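PDB 3REN: glycosyl hydrolase, family 8 from Clostridium perfringens, which is an alpha-amylase of glycosyl hydrolase family 8 and so probably hydrolyses alpha-glucan chains. Local coordinates for residues A[124-127]-A[128-132]; A[135-138]-A[139-142]. One frame throughout, in Å; residues are numbered along the deposited sequence. Where two conformers were deposited one is given.

Contact 1. Residues A[124-127]-A[128-132]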
ATOM      1  N   LEU A 124      -1.455  -6.773  14.078  1.00 13.36           N
ATOM      2  CA  LEU A 124      -0.338  -7.429  14.759  1.00 13.90           C
ATOM      3  C   LEU A 124       0.675  -6.403  15.276  1.00 15.33           C
ATOM      4  O   LEU A 124       1.156  -6.521  16.400  1.00 16.01           O
ATOM      5  CB  LEU A 124       0.315  -8.492  13.882  1.00 13.20           C
ATOM      6  CG  LEU A 124      -0.622  -9.652  13.513  1.00 15.20           C
ATOM      7  CD1 LEU A 124       0.054 -10.669  12.548  1.00 17.37           C
ATOM      8  CD2 LEU A 124      -1.140 -10.346  14.788  1.00 14.52           C
ATOM      9  N   LEU A 125       0.997  -5.390  14.475  1.00 16.09           N
ATOM     10  CA  LEU A 125       1.799  -4.273  14.992  1.00 16.97           C
ATOM     11  C   LEU A 125       1.148  -3.605  16.218  1.00 16.36           C
ATOM     12  O   LEU A 125       1.828  -3.257  17.171  1.00 17.00           O
ATOM     13  CB  LEU A 125       2.063  -3.216  13.877  1.00 17.48           C
ATOM     14  CG  LEU A 125       2.887  -3.732  12.679  1.00 18.37           C
ATOM     15  CD1 LEU A 125       3.061  -2.671  11.621  1.00 19.53           C
ATOM     16  CD2 LEU A 125       4.271  -4.372  13.098  1.00 21.93           C
ATOM     17  N   ALA A 126      -0.159  -3.426  16.182  1.00 16.42           N
ATOM     18  CA  ALA A 126      -0.865  -2.760  17.268  1.00 17.03           C
ATOM     19  C   ALA A 126      -0.772  -3.585  18.557  1.00 18.05           C
ATOM     20  O   ALA A 126      -0.542  -3.045  19.655  1.00 16.42           O
ATOM     21  CB  ALA A 126      -2.320  -2.509  16.886  1.00 16.59           C
ATOM     22  N   ASN A 127      -0.921  -4.901  18.411  1.00 18.53           N
ATOM     23  CA  ASN A 127      -0.773  -5.804  19.555  1.00 20.07           C
ATOM     24  C   ASN A 127       0.631  -5.691  20.153  1.00 21.04           C
ATOM     25  O   ASN A 127       0.767  -5.637  21.360  1.00 21.15           O
ATOM     26  CB  ASN A 127      -1.038  -7.254  19.161  1.00 19.58           C
ATOM     27  CG  ASN A 127      -0.606  -8.236  20.244  1.00 20.98           C
ATOM     28  OD1 ASN A 127      -1.305  -8.183  21.371  1.00 21.52           O
ATOM     29  ND2 ASN A 127       0.345  -9.037  20.066  1.00 18.11           N
ATOM     30  N   ASN A 128       1.658  -5.664  19.305  1.00 21.85           N
ATOM     31  CA  ASN A 128       3.052  -5.561  19.790  1.00 23.80           C
ATOM     32  C   ASN A 128       3.336  -4.244  20.507  1.00 24.15           C
ATOM     33  O   ASN A 128       3.973  -4.212  21.576  1.00 25.55           O
ATOM     34  CB  ASN A 128       4.044  -5.768  18.658  1.00 23.33           C
ATOM     35  CG  ASN A 128       3.979  -7.180  18.094  1.00 27.46           C
ATOM     36  OD1 ASN A 128       3.351  -8.063  18.684  1.00 28.80           O
ATOM     37  ND2 ASN A 128       4.598  -7.394  16.936  1.00 28.26           N
ATOM     38  N   ARG A 129       2.818  -3.170  19.929  1.00 23.31           N
ATOM     39  CA  ARG A 129       2.997  -1.828  20.436  1.00 23.44           C
ATOM     40  C   ARG A 129       2.231  -1.541  21.737  1.00 23.50           C
ATOM     41  O   ARG A 129       2.808  -1.025  22.693  1.00 22.38           O
ATOM     42  CB  ARG A 129       2.610  -0.858  19.313  1.00 23.80           C
ATOM     43  CG  ARG A 129       2.054   0.467  19.698  1.00 25.10           C
ATOM     44  CD  ARG A 129       3.064   1.535  19.761  1.00 22.05           C
ATOM     45  NE  ARG A 129       3.547   2.025  18.457  1.00 20.72           N
ATOM     46  CZ  ARG A 129       4.680   2.721  18.385  1.00 22.09           C
ATOM     47  NH1 ARG A 129       5.344   2.957  19.513  1.00 18.28           N
ATOM     48  NH2 ARG A 129       5.159   3.181  17.242  1.00 22.92           N
ATOM     49  N   TRP A 130       0.933  -1.847  21.757  1.00 22.70           N
ATOM     50  CA  TRP A 130       0.090  -1.507  22.888  1.00 22.64           C
ATOM     51  C   TRP A 130      -0.242  -2.696  23.818  1.00 23.31           C
ATOM     52  O   TRP A 130      -0.973  -2.530  24.760  1.00 23.39           O
ATOM     53  CB  TRP A 130      -1.175  -0.761  22.441  1.00 21.61           C
ATOM     54  CG  TRP A 130      -0.888   0.522  21.694  1.00 21.68           C
ATOM     55  CD1 TRP A 130      -0.140   1.590  22.148  1.00 20.62           C
ATOM     56  CD2 TRP A 130      -1.356   0.893  20.386  1.00 20.44           C
ATOM     57  NE1 TRP A 130      -0.124   2.593  21.201  1.00 22.74           N
ATOM     58  CE2 TRP A 130      -0.845   2.196  20.109  1.00 21.43           C
ATOM     59  CE3 TRP A 130      -2.159   0.267  19.425  1.00 17.86           C
ATOM     60  CZ2 TRP A 130      -1.091   2.864  18.904  1.00 19.98           C
ATOM     61  CZ3 TRP A 130      -2.415   0.946  18.220  1.00 20.60           C
ATOM     62  CH2 TRP A 130      -1.880   2.237  17.978  1.00 20.81           C
ATOM     63  N   ASN A 131       0.311  -3.875  23.572  1.00 25.25           N
ATOM     64  CA  ASN A 131       0.035  -5.042  24.444  1.00 27.53           C
ATOM     65  C   ASN A 131      -1.455  -5.302  24.587  1.00 27.50           C
ATOM     66  O   ASN A 131      -1.965  -5.363  25.706  1.00 28.83           O
ATOM     67  CB  ASN A 131       0.655  -4.837  25.855  1.00 28.75           C
ATOM     68  CG  ASN A 131       0.656  -6.120  26.685  1.00 33.44           C
ATOM     69  OD1 ASN A 131       0.487  -7.216  26.139  1.00 39.26           O
ATOM     70  ND2 ASN A 131       0.848  -5.994  28.008  1.00 36.88           N
ATOM     71  N   SER A 132      -2.157  -5.430  23.457  1.00 26.76           N
ATOM     72  CA  SER A 132      -3.597  -5.604  23.442  1.00 26.05           C
ATOM     73  C   SER A 132      -3.960  -6.836  22.637  1.00 24.59           C
ATOM     74  O   SER A 132      -4.045  -6.755  21.408  1.00 23.42           O
ATOM     75  CB  SER A 132      -4.291  -4.408  22.802  1.00 26.83           C
ATOM     76  OG  SER A 132      -4.469  -3.372  23.743  1.00 32.57           O
TER
HETATM   77  O   HOH W   1       1.407  -9.199  17.305  1.00 41.94           O

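Contact 2. Residues A[135-138]-A[139-142]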
ATOM      1  N   TYR A 135      -6.606  -6.947  19.334  1.00 16.55           N
ATOM      2  CA  TYR A 135      -6.076  -6.745  17.990  1.00 16.38           C
ATOM      3  C   TYR A 135      -5.535  -8.038  17.359  1.00 16.66           C
ATOM      4  O   TYR A 135      -5.821  -8.334  16.189  1.00 15.58           O
ATOM      5  CB  TYR A 135      -4.951  -5.709  18.029  1.00 17.60           C
ATOM      6  CG  TYR A 135      -5.353  -4.333  18.540  1.00 16.19           C
ATOM      7  CD1 TYR A 135      -6.496  -3.708  18.070  1.00 16.84           C
ATOM      8  CD2 TYR A 135      -4.556  -3.644  19.476  1.00 18.86           C
ATOM      9  CE1 TYR A 135      -6.861  -2.456  18.520  1.00 18.67           C
ATOM     10  CE2 TYR A 135      -4.915  -2.355  19.935  1.00 18.59           C
ATOM     11  CZ  TYR A 135      -6.066  -1.777  19.456  1.00 19.15           C
ATOM     12  OH  TYR A 135      -6.468  -0.511  19.880  1.00 22.14           O
ATOM     13  N   LYS A 136      -4.757  -8.797  18.136  1.00 16.30           N
ATOM     14  CA  LYS A 136      -4.112 -10.022  17.665  1.00 16.67           C
ATOM     15  C   LYS A 136      -5.166 -11.105  17.351  1.00 16.49           C
ATOM     16  O   LYS A 136      -5.091 -11.758  16.313  1.00 15.50           O
ATOM     17  CB  LYS A 136      -3.105 -10.530  18.721  1.00 17.14           C
ATOM     18  CG  LYS A 136      -2.305 -11.765  18.363  1.00 17.59           C
ATOM     19  CD  LYS A 136      -1.444 -12.207  19.552  1.00 22.49           C
ATOM     20  CE  LYS A 136      -0.917 -13.613  19.357  1.00 28.82           C
ATOM     21  NZ  LYS A 136      -0.079 -14.064  20.518  1.00 33.47           N
ATOM     22  N   PHE A 137      -6.138 -11.278  18.242  1.00 15.29           N
ATOM     23  CA  PHE A 137      -7.180 -12.278  18.051  1.00 16.51           C
ATOM     24  C   PHE A 137      -8.025 -11.949  16.841  1.00 15.78           C
ATOM     25  O   PHE A 137      -8.410 -12.838  16.085  1.00 16.11           O
ATOM     26  CB  PHE A 137      -8.112 -12.364  19.287  1.00 16.32           C
ATOM     27  CG  PHE A 137      -7.544 -13.167  20.418  1.00 18.98           C
ATOM     28  CD1 PHE A 137      -6.177 -13.373  20.520  1.00 19.02           C
ATOM     29  CD2 PHE A 137      -8.380 -13.717  21.394  1.00 21.44           C
ATOM     30  CE1 PHE A 137      -5.645 -14.138  21.570  1.00 22.51           C
ATOM     31  CE2 PHE A 137      -7.844 -14.451  22.460  1.00 21.30           C
ATOM     32  CZ  PHE A 137      -6.477 -14.663  22.529  1.00 20.33           C
ATOM     33  N   TYR A 138      -8.317 -10.669  16.672  1.00 15.24           N
ATOM     34  CA  TYR A 138      -9.098 -10.239  15.531  1.00 14.72           C
ATOM     35  C   TYR A 138      -8.288 -10.488  14.238  1.00 14.28           C
ATOM     36  O   TYR A 138      -8.835 -11.018  13.274  1.00 15.29           O
ATOM     37  CB  TYR A 138      -9.520  -8.782  15.695  1.00 13.68           C
ATOM     38  CG  TYR A 138     -10.745  -8.438  14.862  1.00 15.00           C
ATOM     39  CD1 TYR A 138     -12.021  -8.396  15.449  1.00 14.55           C
ATOM     40  CD2 TYR A 138     -10.629  -8.123  13.491  1.00 12.43           C
ATOM     41  CE1 TYR A 138     -13.140  -8.065  14.715  1.00 12.40           C
ATOM     42  CE2 TYR A 138     -11.771  -7.790  12.739  1.00 12.59           C
ATOM     43  CZ  TYR A 138     -13.006  -7.774  13.358  1.00 14.09           C
ATOM     44  OH  TYR A 138     -14.141  -7.484  12.631  1.00 17.98           O
ATOM     45  N   ALA A 139      -7.001 -10.152  14.236  1.00 12.86           N
ATOM     46  CA  ALA A 139      -6.106 -10.478  13.093  1.00 13.11           C
ATOM     47  C   ALA A 139      -6.074 -11.965  12.718  1.00 14.21           C
ATOM     48  O   ALA A 139      -6.078 -12.325  11.529  1.00 14.63           O
ATOM     49  CB  ALA A 139      -4.693  -9.992  13.370  1.00 12.21           C
ATOM     50  N   ILE A 140      -6.046 -12.818  13.729  1.00 15.16           N
ATOM     51  CA  ILE A 140      -6.122 -14.264  13.573  1.00 15.89           C
ATOM     52  C   ILE A 140      -7.396 -14.740  12.902  1.00 15.98           C
ATOM     53  O   ILE A 140      -7.359 -15.601  12.027  1.00 16.65           O
ATOM     54  CB  ILE A 140      -5.889 -14.957  14.959  1.00 15.82           C
ATOM     55  CG1 ILE A 140      -4.414 -14.842  15.329  1.00 20.00           C
ATOM     56  CG2 ILE A 140      -6.382 -16.448  14.970  1.00 16.67           C
ATOM     57  CD1 ILE A 140      -4.106 -14.940  16.848  1.00 24.15           C
ATOM     58  N   ASN A 141      -8.538 -14.211  13.326  1.00 16.93           N
ATOM     59  CA  ASN A 141      -9.806 -14.502  12.672  1.00 16.84           C
ATOM     60  C   ASN A 141      -9.669 -14.231  11.160  1.00 16.25           C
ATOM     61  O   ASN A 141     -10.066 -15.070  10.341  1.00 16.90           O
ATOM     62  CB  ASN A 141     -10.931 -13.575  13.149  1.00 17.65           C
ATOM     63  CG  ASN A 141     -11.425 -13.838  14.563  1.00 20.70           C
ATOM     64  OD1 ASN A 141     -11.284 -14.923  15.115  1.00 23.32           O
ATOM     65  ND2 ASN A 141     -12.108 -12.807  15.135  1.00 23.55           N
ATOM     66  N   ILE A 142      -9.166 -13.054  10.793  1.00 14.82           N
ATOM     67  CA  ILE A 142      -9.001 -12.668   9.368  0.50 14.65           C
ATOM     68  C   ILE A 142      -8.056 -13.608   8.641  1.00 14.20           C
ATOM     69  O   ILE A 142      -8.345 -14.054   7.512  1.00 13.63           O
ATOM     70  CB  ILE A 142      -8.418 -11.228   9.172  0.50 14.61           C
ATOM     71  CG1 ILE A 142      -9.086 -10.219  10.097  0.50 15.68           C
ATOM     72  CG2 ILE A 142      -8.549 -10.779   7.698  0.50 14.26           C
ATOM     73  CD1 ILE A 142     -10.547 -10.186   9.953  0.50 16.51           C
TER

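Contact 1. Residues A[124-127]-A[128-132]
A126 and W130 meet across the last turn of helix 113-130, where one of the helices of the (alpha/alpha)6-barrel runs out and the chain turns toward the next. The packed side is built on this pair. W130 N donates to A126 O at 2.8 Å, with an N-H...O angle of 168°, and one turn of helix thus brings the indole back beside the alanine. With CG set beside its own backbone N (chi1 -59°), the six-membered ring reaches along the helix and meets A126 CB obliquely through CE3 and CZ3, the latter 3.7 Å from that methyl. F81 of helix 78-89 meets the indole edge-to-face and also touches A126. N76 OD1 accepts a hydrogen bond from the indole NE1, which satisfies that atom. On one face of the indole, R129 CG lies 3.2 Å above the ring plane, displaced toward the rim.

The other side is looser and wetter. N128 is exposed, and its amide side chain folds back along the helix toward L124. In the backbone, N128 N donates to L124 O at 3.1 Å, and a water uses the same oxygen as an acceptor, so L124 O takes two hydrogen bonds. At the C-terminal end the helix stops: N131 leaves helical geometry with positive phi, and its backbone N makes a weak bond, bent to 123°, with N127 O. Beyond it S132 carries the chain out of the helix. The water that donates to L124 O gives its other hydrogen to N128 OD1, 2.6 Å away.

Contact 2. Residues A[135-138]-A[139-142]
Four successive i to i+4 hydrogen bonds carry the backbone through this regular helical segment, all with N-H...O angles near 160°; the first joins A139 N to Y135 O at 2.9 Å, the last I142 N to Y138 O at 3.2 Å. On one flank K136 and I140 lie side by side and point the same way. The lysine chain is extended, and its CG approaches I140 CD1 at 4.0 Å, while the same methyl sits 3.4 Å from K136 O. Both residues also touch V185 of helix 176-185. This is helix 133-150 of the (alpha/alpha)6-barrel, and a different flank meets other parts of the fold: Y138 packs edge-to-face with F85 and touches R92. CG of the tyrosine lies anti to the backbone N (chi1 -157°), which swings the ring toward the next turn. There its CE2 comes 3.9 Å from I142 CD1 with the two side chains at a slant, but I142 is modelled in two conformers and this approach belongs to one of them, so it is tentative. On the exposed side N141 lays its CB over the previous turn, 3.3 Å from Y138 O, and its CG lies 3.5 Å from F137 O.

In the fold
Contact 1 closes helix 113-130 and contact 2 lies near the start of helix 133-150, so they come in series along the chain, joined by a very short turn. Their centres are about 11 Å apart, on the same side of the chain's centre and about 20 Å from it. The two helices pack directly: A126 CB is 3.6 Å from Y135 CD2, and L124 CD2 is 3.8 Å from A139 CB. Y135 also meets F81 edge-to-face, so this one aromatic of helix 78-89 is common to both contacts. Successive helices held in this way make up part of the (alpha/alpha)6-barrel.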